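Side-chain contacts in PbICP-C (Plasmodium berghei, PDB 3PNR), which probably inhibits papain-like cysteine peptidases, as a parasite inhibitor of the falstatin type: residues S151-H156 / Y161-S166; E84-K89 / S175-K180. All blocks are in the same frame, centred on the assembly; numbering follows the deposited sequence.

How the contacts relate
The two contacts illustrate how a beta sandwich is held together through its middle and covered at its margin. Contact 1, interior throughout, lies near the centre of the chain and joins the two sheets face to face; contact 2, about 17 Å away between centres, lays a loop against one of them, a partly exposed Phe-86 covering buried Ala-177 and Thr-179. They share that sheet, since strands 159-168 and 178-186 are neighbours, probably hydrogen-bonded from Lys-180 N to Tyr-165 O at 2.7 Å. The hydroxyls of Ser-166 and Thr-179 join the contacts as well. Chemistry follows place: contact 1 combines aliphatic packing with a hydrogen bond, whereas contact 2 rests on lighter packing by a single aromatic ring.

Contact 1. Residues S151-H156 / Y161-S166; sequences SVIKGH and YYIVYS
Strands 151-155 and 161-166 run antiparallel at 175°, their axes 10.8 Å apart at the closest, with Ser-151 abreast of Tyr-165 and Ile-153 abreast of Ile-163. That spacing is too wide for backbone pairing, and the two strands belong to different sheets: this is a beta arch, in which the chain leaves one layer of a beta sandwich and returns in the other, so that side chains make the contact. Ile-153 and Ile-163 meet end to end, CD1 of each 3.4 Å from CD1 of the other. In both, CG1 is anti to the carbonyl carbon (chi1 -60° and -48°), and the nearly extended second torsion carries CD1 on into the space between the sheets. The CD1 of Ile-163 also lies 3.8 Å from CG2 of Ile-153, so one methyl packs against both branches of its partner. Val-102 of strand 100-107 touches the two isoleucines and Tyr-165, while Leu-55 and Ile-57 of strand 54-62 pack on Ile-153, extending this hydrophobic core across the sheet that holds strand 146-155.

Tyr-165 spans the layers obliquely to Ile-153, whose CG1 comes within 3.8 Å of the Tyr-165 OH. The tyrosine hydroxyl reaches the facing strand, where Ser-151 OG sits at the ring's edge, near its plane. Ser-151 OG in turn is hydrogen-bonded to Thr-103 O, giving this buried oxygen one partner in its own sheet and one across the sandwich. The latter is the phenol: Tyr-165 OH donates to Ser-151 OG at 2.8 Å.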
ATOM      1  N   SER B 151      -8.895  11.886 -15.860  1.00 71.24           N
ATOM      2  CA  SER B 151      -9.544  11.386 -17.080  1.00 79.17           C
ATOM      3  C   SER B 151     -10.031  12.520 -17.998  1.00 79.65           C
ATOM      4  O   SER B 151     -10.368  13.618 -17.538  1.00 73.08           O
ATOM      5  CB  SER B 151     -10.697  10.425 -16.758  1.00 77.37           C
ATOM      6  OG  SER B 151     -11.184   9.777 -17.931  1.00 65.46           O
ATOM      7  N   VAL B 152     -10.069  12.235 -19.298  1.00 79.44           N
ATOM      8  CA  VAL B 152     -10.390  13.234 -20.312  1.00 81.92           C
ATOM      9  C   VAL B 152     -11.675  12.912 -21.078  1.00 78.60           C
ATOM     10  O   VAL B 152     -11.806  11.830 -21.666  1.00 71.27           O
ATOM     11  CB  VAL B 152      -9.236  13.363 -21.320  1.00 80.28           C
ATOM     12  CG1 VAL B 152      -9.568  14.399 -22.376  1.00 81.95           C
ATOM     13  CG2 VAL B 152      -7.952  13.715 -20.593  1.00 77.33           C
ATOM     14  N   ILE B 153     -12.617  13.854 -21.077  1.00 77.28           N
ATOM     15  CA  ILE B 153     -13.881  13.666 -21.794  1.00 86.29           C
ATOM     16  C   ILE B 153     -14.063  14.668 -22.938  1.00 86.93           C
ATOM     17  O   ILE B 153     -13.953  15.878 -22.739  1.00 80.49           O
ATOM     18  CB  ILE B 153     -15.096  13.751 -20.843  1.00 90.21           C
ATOM     19  CG1 ILE B 153     -15.010  12.669 -19.763  1.00 86.50           C
ATOM     20  CG2 ILE B 153     -16.398  13.618 -21.630  1.00 90.53           C
ATOM     21  CD1 ILE B 153     -16.043  12.811 -18.659  1.00 80.92           C
ATOM     22  N   LYS B 154     -14.349  14.154 -24.132  1.00 96.17           N
ATOM     23  CA  LYS B 154     -14.549  15.003 -25.309  1.00 98.46           C
ATOM     24  C   LYS B 154     -15.742  14.558 -26.160  1.00 94.19           C
ATOM     25  O   LYS B 154     -15.792  13.422 -26.643  1.00 84.84           O
ATOM     26  CB  LYS B 154     -13.277  15.048 -26.160  1.00100.71           C
ATOM     27  CG  LYS B 154     -13.428  15.765 -27.490  1.00102.94           C
ATOM     28  CD  LYS B 154     -12.104  15.776 -28.240  1.00102.63           C
ATOM     29  CE  LYS B 154     -12.304  15.959 -29.735  1.00 97.75           C
ATOM     30  NZ  LYS B 154     -11.020  15.799 -30.476  1.00 92.85           N
ATOM     31  N   GLY B 155     -16.696  15.469 -26.336  1.00100.91           N
ATOM     32  CA  GLY B 155     -17.876  15.207 -27.143  1.00103.89           C
ATOM     33  C   GLY B 155     -17.634  15.443 -28.623  1.00107.45           C
ATOM     34  O   GLY B 155     -16.859  16.321 -29.009  1.00109.39           O
ATOM     35  N   HIS B 156     -18.299  14.649 -29.453  1.00107.03           N
ATOM     36  CA  HIS B 156     -18.169  14.764 -30.901  1.00104.71           C
ATOM     37  C   HIS B 156     -19.535  14.906 -31.566  1.00101.71           C
ATOM     38  O   HIS B 156     -19.637  15.206 -32.756  1.00 94.45           O
ATOM     39  CB  HIS B 156     -17.449  13.540 -31.467  1.00101.25           C
ATOM     40  CG  HIS B 156     -16.046  13.381 -30.974  1.00101.03           C
ATOM     41  ND1 HIS B 156     -15.497  12.152 -30.677  1.00103.20           N
ATOM     42  CD2 HIS B 156     -15.079  14.296 -30.724  1.00101.56           C
ATOM     43  CE1 HIS B 156     -14.250  12.315 -30.272  1.00100.16           C
ATOM     44  NE2 HIS B 156     -13.973  13.608 -30.290  1.00101.92           N
ATOM     45  N   TYR B 161     -24.893  10.839 -22.367  1.00 90.97           N
ATOM     46  CA  TYR B 161     -23.923   9.774 -22.140  1.00 89.90           C
ATOM     47  C   TYR B 161     -23.701   9.491 -20.655  1.00 86.11           C
ATOM     48  O   TYR B 161     -23.491  10.411 -19.860  1.00 85.31           O
ATOM     49  CB  TYR B 161     -22.593  10.122 -22.814  1.00 93.76           C
ATOM     50  CG  TYR B 161     -22.723  10.496 -24.276  1.00 98.72           C
ATOM     51  CD1 TYR B 161     -22.742   9.522 -25.264  1.00 99.37           C
ATOM     52  CD2 TYR B 161     -22.822  11.826 -24.667  1.00103.48           C
ATOM     53  CE1 TYR B 161     -22.857   9.859 -26.597  1.00102.51           C
ATOM     54  CE2 TYR B 161     -22.939  12.173 -26.002  1.00105.24           C
ATOM     55  CZ  TYR B 161     -22.956  11.184 -26.960  1.00105.19           C
ATOM     56  OH  TYR B 161     -23.073  11.521 -28.288  1.00108.82           O
ATOM     57  N   TYR B 162     -23.764   8.210 -20.293  1.00 79.36           N
ATOM     58  CA  TYR B 162     -23.426   7.757 -18.946  1.00 68.32           C
ATOM     59  C   TYR B 162     -21.990   7.249 -18.921  1.00 62.01           C
ATOM     60  O   TYR B 162     -21.695   6.171 -19.449  1.00 56.17           O
ATOM     61  CB  TYR B 162     -24.371   6.638 -18.489  1.00 67.89           C
ATOM     62  CG  TYR B 162     -25.752   7.114 -18.122  1.00 75.30           C
ATOM     63  CD1 TYR B 162     -25.982   7.773 -16.923  1.00 77.82           C
ATOM     64  CD2 TYR B 162     -26.827   6.903 -18.974  1.00 78.64           C
ATOM     65  CE1 TYR B 162     -27.242   8.209 -16.582  1.00 79.85           C
ATOM     66  CE2 TYR B 162     -28.089   7.335 -18.643  1.00 84.41           C
ATOM     67  CZ  TYR B 162     -28.293   7.989 -17.444  1.00 88.35           C
ATOM     68  OH  TYR B 162     -29.557   8.424 -17.109  1.00 90.78           O
ATOM     69  N   ILE B 163     -21.104   8.037 -18.318  1.00 59.79           N
ATOM     70  CA  ILE B 163     -19.702   7.661 -18.165  1.00 70.62           C
ATOM     71  C   ILE B 163     -19.454   7.121 -16.760  1.00 71.74           C
ATOM     72  O   ILE B 163     -19.746   7.795 -15.769  1.00 71.05           O
ATOM     73  CB  ILE B 163     -18.781   8.865 -18.405  1.00 73.04           C
ATOM     74  CG1 ILE B 163     -19.194   9.586 -19.690  1.00 73.06           C
ATOM     75  CG2 ILE B 163     -17.330   8.418 -18.456  1.00 69.65           C
ATOM     76  CD1 ILE B 163     -18.208  10.628 -20.151  1.00 72.75           C
ATOM     77  N   VAL B 164     -18.922   5.907 -16.671  1.00 67.58           N
ATOM     78  CA  VAL B 164     -18.771   5.255 -15.367  1.00 62.47           C
ATOM     79  C   VAL B 164     -17.320   5.083 -14.903  1.00 56.05           C
ATOM     80  O   VAL B 164     -16.487   4.493 -15.591  1.00 52.21           O
ATOM     81  CB  VAL B 164     -19.498   3.906 -15.325  1.00 55.60           C
ATOM     82  CG1 VAL B 164     -19.387   3.295 -13.943  1.00 51.85           C
ATOM     83  CG2 VAL B 164     -20.954   4.090 -15.710  1.00 54.20           C
ATOM     84  N   TYR B 165     -17.028   5.627 -13.731  1.00 59.20           N
ATOM     85  CA  TYR B 165     -15.724   5.454 -13.109  1.00 61.89           C
ATOM     86  C   TYR B 165     -15.909   4.738 -11.788  1.00 62.13           C
ATOM     87  O   TYR B 165     -16.945   4.879 -11.132  1.00 59.64           O
ATOM     88  CB  TYR B 165     -15.088   6.805 -12.819  1.00 66.76           C
ATOM     89  CG  TYR B 165     -14.784   7.642 -14.033  1.00 75.17           C
ATOM     90  CD1 TYR B 165     -13.648   7.404 -14.793  1.00 77.55           C
ATOM     91  CD2 TYR B 165     -15.618   8.691 -14.404  1.00 78.46           C
ATOM     92  CE1 TYR B 165     -13.356   8.174 -15.897  1.00 80.02           C
ATOM     93  CE2 TYR B 165     -15.333   9.473 -15.508  1.00 80.33           C
ATOM     94  CZ  TYR B 165     -14.199   9.209 -16.251  1.00 80.23           C
ATOM     95  OH  TYR B 165     -13.902   9.978 -17.350  1.00 74.49           O
ATOM     96  N   SER B 166     -14.906   3.980 -11.373  1.00 58.38           N
ATOM     97  CA  SER B 166     -14.952   3.429 -10.033  1.00 46.53           C
ATOM     98  C   SER B 166     -13.577   3.290  -9.422  1.00 48.65           C
ATOM     99  O   SER B 166     -12.601   2.990 -10.107  1.00 49.84           O
ATOM    100  CB  SER B 166     -15.691   2.094 -10.007  1.00 48.70           C
ATOM    101  OG  SER B 166     -16.290   1.893  -8.734  1.00 55.43           O
TER

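Contact 2. Residues E84-K89 / S175-K180; sequences ENFPTK and SGANTK
Phe-86 and Ala-177 mark the nearest approach of the two backbones, their CA atoms 9.9 Å apart, where the loop 84-89 passes beside 175-180 as the latter enters strand 178-186. The setting is the outer side of the four-stranded sheet of the sandwich, on which the loop between strands 68-75 and 95-96 is folded back. One side chain bridges the gap. With CG anti to the carbonyl carbon (chi1 -65°), the Phe-86 ring extends from the loop toward the sheet, so that its far end does the touching. CE2 lies 4.2 Å from the CB methyl of Ala-177, which approaches the ring obliquely. Thr-179 crosses the ring's end and brings its OG1 to the edge, near the ring plane, 4.1 Å from CZ.

OG1 of Thr-179 is hydrogen-bonded to Ser-166 OG, on the adjacent strand, not to the loop. Around the aromatic group, Leu-72 and Ile-81 supply further apolar contacts, and Tyr-168 meets it in an edge-to-face ring pair.

Without a hydrogen bond between the segments, and with just 83 Å² buried, the ring is placed by packing: against Ala-177, Leu-72, Ile-81 and Tyr-168, and against the hydroxyls of Thr-179 and Ser-166, which satisfy each other within the sheet and ask nothing polar of the loop.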
ATOM      1  N   GLU B  84     -19.516  -6.785  -8.118  1.00 59.60           N
ATOM      2  CA  GLU B  84     -19.300  -8.210  -8.301  1.00 66.52           C
ATOM      3  C   GLU B  84     -18.722  -8.476  -9.697  1.00 69.34           C
ATOM      4  O   GLU B  84     -17.934  -9.405  -9.887  1.00 65.55           O
ATOM      5  CB  GLU B  84     -20.624  -8.958  -8.154  1.00 79.93           C
ATOM      6  CG  GLU B  84     -20.505 -10.338  -7.534  1.00 95.99           C
ATOM      7  CD  GLU B  84     -20.810 -10.336  -6.044  1.00112.79           C
ATOM      8  OE1 GLU B  84     -21.388  -9.339  -5.554  1.00119.10           O
ATOM      9  OE2 GLU B  84     -20.479 -11.332  -5.363  1.00116.30           O
ATOM     10  N   ASN B  85     -19.109  -7.647 -10.667  1.00 66.23           N
ATOM     11  CA  ASN B  85     -18.773  -7.893 -12.068  1.00 65.42           C
ATOM     12  C   ASN B  85     -17.659  -7.029 -12.638  1.00 61.70           C
ATOM     13  O   ASN B  85     -17.401  -7.068 -13.847  1.00 55.75           O
ATOM     14  CB  ASN B  85     -20.012  -7.739 -12.949  1.00 77.40           C
ATOM     15  CG  ASN B  85     -21.030  -8.829 -12.710  1.00 89.16           C
ATOM     16  OD1 ASN B  85     -20.676  -9.969 -12.396  1.00 91.07           O
ATOM     17  ND2 ASN B  85     -22.309  -8.487 -12.856  1.00 91.66           N
ATOM     18  N   PHE B  86     -17.009  -6.240 -11.785  1.00 55.86           N
ATOM     19  CA  PHE B  86     -15.868  -5.450 -12.228  1.00 52.83           C
ATOM     20  C   PHE B  86     -14.710  -6.361 -12.619  1.00 58.12           C
ATOM     21  O   PHE B  86     -14.583  -7.477 -12.103  1.00 61.46           O
ATOM     22  CB  PHE B  86     -15.386  -4.487 -11.140  1.00 55.96           C
ATOM     23  CG  PHE B  86     -16.376  -3.420 -10.775  1.00 57.04           C
ATOM     24  CD1 PHE B  86     -17.533  -3.237 -11.515  1.00 52.52           C
ATOM     25  CD2 PHE B  86     -16.129  -2.572  -9.702  1.00 59.18           C
ATOM     26  CE1 PHE B  86     -18.439  -2.246 -11.178  1.00 45.66           C
ATOM     27  CE2 PHE B  86     -17.031  -1.574  -9.361  1.00 54.34           C
ATOM     28  CZ  PHE B  86     -18.190  -1.412 -10.105  1.00 51.44           C
ATOM     29  N   PRO B  87     -13.846  -5.871 -13.519  1.00 57.40           N
ATOM     30  CA  PRO B  87     -12.632  -6.559 -13.977  1.00 52.59           C
ATOM     31  C   PRO B  87     -11.643  -6.831 -12.837  1.00 55.19           C
ATOM     32  O   PRO B  87     -11.297  -5.920 -12.077  1.00 50.73           O
ATOM     33  CB  PRO B  87     -12.008  -5.559 -14.961  1.00 48.62           C
ATOM     34  CG  PRO B  87     -13.064  -4.552 -15.259  1.00 47.12           C
ATOM     35  CD  PRO B  87     -13.973  -4.517 -14.087  1.00 52.01           C
ATOM     36  N   THR B  88     -11.184  -8.074 -12.727  1.00 63.03           N
ATOM     37  CA  THR B  88     -10.158  -8.424 -11.746  1.00 63.50           C
ATOM     38  C   THR B  88      -8.778  -8.108 -12.306  1.00 67.10           C
ATOM     39  O   THR B  88      -7.773  -8.171 -11.595  1.00 75.22           O
ATOM     40  CB  THR B  88     -10.212  -9.914 -11.368  1.00 56.53           C
ATOM     41  OG1 THR B  88     -10.136 -10.715 -12.553  1.00 63.99           O
ATOM     42  CG2 THR B  88     -11.497 -10.241 -10.632  1.00 46.81           C
ATOM     43  N   LYS B  89      -8.742  -7.760 -13.586  1.00 64.26           N
ATOM     44  CA  LYS B  89      -7.487  -7.511 -14.284  1.00 70.34           C
ATOM     45  C   LYS B  89      -7.389  -6.094 -14.843  1.00 64.81           C
ATOM     46  O   LYS B  89      -8.335  -5.303 -14.768  1.00 69.38           O
ATOM     47  CB  LYS B  89      -7.289  -8.536 -15.406  1.00 82.02           C
ATOM     48  CG  LYS B  89      -7.271  -9.973 -14.904  1.00 91.98           C
ATOM     49  CD  LYS B  89      -7.072 -10.973 -16.032  1.00 98.73           C
ATOM     50  CE  LYS B  89      -7.062 -12.402 -15.492  1.00102.09           C
ATOM     51  NZ  LYS B  89      -6.847 -13.419 -16.560  1.00 99.62           N
ATOM     52  N   SER B 175     -15.377  -4.883  -1.787  1.00 52.95           N
ATOM     53  CA  SER B 175     -14.891  -4.194  -0.603  1.00 48.16           C
ATOM     54  C   SER B 175     -14.776  -2.694  -0.818  1.00 49.88           C
ATOM     55  O   SER B 175     -13.715  -2.196  -1.184  1.00 62.37           O
ATOM     56  CB  SER B 175     -13.528  -4.755  -0.175  1.00 56.62           C
ATOM     57  OG  SER B 175     -13.556  -6.173  -0.060  1.00 59.90           O
ATOM     58  N   GLY B 176     -15.874  -1.979  -0.598  1.00 52.06           N
ATOM     59  CA  GLY B 176     -15.853  -0.527  -0.528  1.00 47.29           C
ATOM     60  C   GLY B 176     -15.604   0.192  -1.835  1.00 56.16           C
ATOM     61  O   GLY B 176     -14.869   1.183  -1.876  1.00 66.71           O
ATOM     62  N   ALA B 177     -16.229  -0.294  -2.903  1.00 54.88           N
ATOM     63  CA  ALA B 177     -16.127   0.347  -4.211  1.00 54.60           C
ATOM     64  C   ALA B 177     -16.921   1.654  -4.277  1.00 55.04           C
ATOM     65  O   ALA B 177     -18.125   1.669  -4.017  1.00 61.38           O
ATOM     66  CB  ALA B 177     -16.572  -0.613  -5.318  1.00 44.52           C
ATOM     67  N   ASN B 178     -16.230   2.745  -4.609  1.00 51.40           N
ATOM     68  CA  ASN B 178     -16.858   4.048  -4.803  1.00 52.84           C
ATOM     69  C   ASN B 178     -17.028   4.328  -6.297  1.00 62.31           C
ATOM     70  O   ASN B 178     -16.047   4.549  -7.015  1.00 68.38           O
ATOM     71  CB  ASN B 178     -16.020   5.171  -4.179  1.00 54.45           C
ATOM     72  CG  ASN B 178     -16.044   5.158  -2.660  1.00 59.66           C
ATOM     73  OD1 ASN B 178     -16.530   6.099  -2.031  1.00 64.97           O
ATOM     74  ND2 ASN B 178     -15.505   4.100  -2.061  1.00 58.35           N
ATOM     75  N   THR B 179     -18.275   4.339  -6.759  1.00 51.78           N
ATOM     76  CA  THR B 179     -18.549   4.465  -8.181  1.00 43.67           C
ATOM     77  C   THR B 179     -19.058   5.854  -8.534  1.00 60.42           C
ATOM     78  O   THR B 179     -19.929   6.394  -7.849  1.00 71.01           O
ATOM     79  CB  THR B 179     -19.552   3.407  -8.616  1.00 45.97           C
ATOM     80  OG1 THR B 179     -19.106   2.124  -8.145  1.00 52.12           O
ATOM     81  CG2 THR B 179     -19.696   3.384 -10.129  1.00 39.80           C
ATOM     82  N   LYS B 180     -18.489   6.437  -9.586  1.00 62.39           N
ATOM     83  CA  LYS B 180     -18.917   7.746 -10.073  1.00 60.54           C
ATOM     84  C   LYS B 180     -19.489   7.663 -11.485  1.00 62.98           C
ATOM     85  O   LYS B 180     -18.762   7.387 -12.441  1.00 56.81           O
ATOM     86  CB  LYS B 180     -17.767   8.752 -10.062  1.00 57.81           C
ATOM     87  CG  LYS B 180     -17.032   8.887  -8.734  1.00 66.07           C
ATOM     88  CD  LYS B 180     -17.954   9.178  -7.558  1.00 66.42           C
ATOM     89  CE  LYS B 180     -17.148   9.676  -6.359  1.00 61.95           C
ATOM     90  NZ  LYS B 180     -17.700   9.179  -5.064  1.00 63.47           N
TER